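Side-chain contact in CELL WALL surface anchor family protein (Streptococcus pneumoniae, PDB 2X9Z), which forms the repeating backbone subunit of the pneumococcal pilus, and so probably contributes to adhesion of the bacterium: residues A[163-168]-A[223-228]. The protein carries 1 engineered substitution. Numbering follows the deposited sequence.
Sequences KTWVDA and KGYSAD
W165 and Y225 meet as a T-shaped (edge-to-face) aromatic pair: the benzo side of the indole points its edge into a face of the phenol ring. Three measurements define it. The plane of the six-membered ring of W165 stands at 89° to that of Y225. The two centroids lie 5.1 Å apart. CZ3 of W165 sits 3.7 Å above the plane of the Y225 ring, over its centre. The closest approach, 3.6 Å between W165 CE3 and Y225 CE2, is van der Waals packing, and no hydrogen bond joins the two segments. On W165, CG anti to the carbonyl carbon (chi1 -58°) places the indole, and chi2 (78°) turns its CE3–CZ3 edge to Y225. K163 NZ lies 2.9 Å above the plane of W165, over the centre of its six-membered ring. That nitrogen is covalently joined to CG of N242, so it belongs to an isopeptide amide, not a charged ammonium, and the link fixes its place against the ring. I222 and A175 also pack on W165, while Y225 reaches K244. Y225, in the loop just ahead of strand 226-229, thus reaches W165 on strand 159-166, with 237-243 lying between the two strands, parallel to 159-166 and antiparallel to 226-229. The pair sits beside a Lys-Asn isopeptide bond of the kind characteristic of the Cna-B-like domains of Gram-positive pilins.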
loop_
_atom_site.group_PDB
_atom_site.type_symbol
_atom_site.label_atom_id
_atom_site.label_comp_id
_atom_site.label_asym_id
_atom_site.label_seq_id
_atom_site.Cartn_x
_atom_site.Cartn_y
_atom_site.Cartn_z
ATOM N N LYS A 163 -9.598 0.992 -15.682
ATOM C CA LYS A 163 -10.224 1.696 -14.571
ATOM C C LYS A 163 -11.745 1.611 -14.651
ATOM O O LYS A 163 -12.323 1.706 -15.736
ATOM C CB LYS A 163 -9.781 3.155 -14.569
ATOM C CG LYS A 163 -10.069 3.890 -13.285
ATOM C CD LYS A 163 -9.509 5.293 -13.353
ATOM C CE LYS A 163 -9.552 5.922 -12.014
ATOM N NZ LYS A 163 -10.963 5.816 -11.553
ATOM N N THR A 164 -12.381 1.405 -13.502
ATOM C CA THR A 164 -13.834 1.518 -13.395
ATOM C C THR A 164 -14.168 2.499 -12.282
ATOM O O THR A 164 -13.320 2.814 -11.451
ATOM C CB THR A 164 -14.518 0.167 -13.090
ATOM O OG1 THR A 164 -13.899 -0.438 -11.949
ATOM C CG2 THR A 164 -14.423 -0.789 -14.276
ATOM N N TRP A 165 -15.411 2.965 -12.258
ATOM C CA TRP A 165 -15.835 3.972 -11.292
ATOM C C TRP A 165 -17.157 3.556 -10.651
ATOM O O TRP A 165 -18.078 3.128 -11.348
ATOM C CB TRP A 165 -16.034 5.317 -11.986
ATOM C CG TRP A 165 -14.836 5.882 -12.714
ATOM C CD1 TRP A 165 -14.357 5.509 -13.948
ATOM C CD2 TRP A 165 -13.999 6.960 -12.274
ATOM N NE1 TRP A 165 -13.273 6.293 -14.292
ATOM C CE2 TRP A 165 -13.034 7.187 -13.281
ATOM C CE3 TRP A 165 -13.980 7.763 -11.127
ATOM C CZ2 TRP A 165 -12.063 8.184 -13.171
ATOM C CZ3 TRP A 165 -13.006 8.743 -11.017
ATOM C CH2 TRP A 165 -12.065 8.947 -12.036
ATOM N N VAL A 166 -17.249 3.708 -9.334
ATOM C CA VAL A 166 -18.485 3.440 -8.601
ATOM C C VAL A 166 -18.733 4.526 -7.567
ATOM O O VAL A 166 -17.799 5.210 -7.136
ATOM C CB VAL A 166 -18.462 2.062 -7.888
ATOM C CG1 VAL A 166 -18.271 0.951 -8.906
ATOM C CG2 VAL A 166 -17.369 2.010 -6.820
ATOM N N ASP A 167 -19.990 4.683 -7.161
ATOM C CA ASP A 167 -20.285 5.620 -6.086
ATOM C C ASP A 167 -20.031 4.948 -4.734
ATOM O O ASP A 167 -19.520 3.821 -4.686
ATOM C CB ASP A 167 -21.687 6.252 -6.211
ATOM C CG ASP A 167 -22.820 5.249 -6.077
ATOM O OD1 ASP A 167 -22.624 4.178 -5.459
ATOM O OD2 ASP A 167 -23.928 5.561 -6.569
ATOM N N ALA A 168 -20.347 5.642 -3.645
ATOM C CA ALA A 168 -20.055 5.131 -2.311
ATOM C C ALA A 168 -20.701 3.772 -2.027
ATOM O O ALA A 168 -20.198 3.005 -1.198
ATOM C CB ALA A 168 -20.466 6.153 -1.244
ATOM N N LYS A 223 -9.859 14.256 -6.062
ATOM C CA LYS A 223 -10.659 14.771 -4.963
ATOM C C LYS A 223 -11.976 14.013 -4.841
ATOM O O LYS A 223 -12.773 13.987 -5.772
ATOM C CB LYS A 223 -10.914 16.270 -5.145
ATOM C CG LYS A 223 -11.702 16.902 -4.009
ATOM C CD LYS A 223 -11.902 18.393 -4.245
ATOM C CE LYS A 223 -12.812 19.006 -3.195
ATOM N NZ LYS A 223 -12.231 18.895 -1.830
ATOM N N GLY A 224 -12.187 13.378 -3.691
ATOM C CA GLY A 224 -13.434 12.688 -3.420
ATOM C C GLY A 224 -13.495 11.221 -3.825
ATOM O O GLY A 224 -14.511 10.550 -3.582
ATOM N N TYR A 225 -12.419 10.718 -4.432
ATOM C CA TYR A 225 -12.362 9.326 -4.877
ATOM C C TYR A 225 -11.207 8.576 -4.232
ATOM O O TYR A 225 -10.095 9.105 -4.119
ATOM C CB TYR A 225 -12.219 9.242 -6.405
ATOM C CG TYR A 225 -13.462 9.671 -7.149
ATOM C CD1 TYR A 225 -13.674 11.004 -7.481
ATOM C CD2 TYR A 225 -14.443 8.745 -7.495
ATOM C CE1 TYR A 225 -14.822 11.399 -8.148
ATOM C CE2 TYR A 225 -15.598 9.133 -8.156
ATOM C CZ TYR A 225 -15.778 10.457 -8.485
ATOM O OH TYR A 225 -16.924 10.844 -9.146
ATOM N N SER A 226 -11.471 7.329 -3.844
ATOM C CA SER A 226 -10.446 6.443 -3.302
ATOM C C SER A 226 -10.166 5.304 -4.273
ATOM O O SER A 226 -11.066 4.835 -4.968
ATOM C CB SER A 226 -10.867 5.910 -1.940
ATOM O OG SER A 226 -10.960 6.987 -1.027
ATOM N N ALA A 227 -8.907 4.874 -4.310
ATOM C CA ALA A 227 -8.437 3.902 -5.287
ATOM C C ALA A 227 -8.367 2.497 -4.706
ATOM O O ALA A 227 -7.619 2.244 -3.753
ATOM C CB ALA A 227 -7.075 4.321 -5.830
ATOM N N ASP A 228 -9.120 1.589 -5.323
ATOM C CA ASP A 228 -9.207 0.185 -4.931
ATOM C C ASP A 228 -8.508 -0.641 -6.014
ATOM O O ASP A 228 -9.080 -0.912 -7.082
ATOM C CB ASP A 228 -10.691 -0.187 -4.787
ATOM C CG ASP A 228 -10.945 -1.680 -4.641
ATOM O OD1 ASP A 228 -9.997 -2.484 -4.478
ATOM O OD2 ASP A 228 -12.142 -2.047 -4.686
#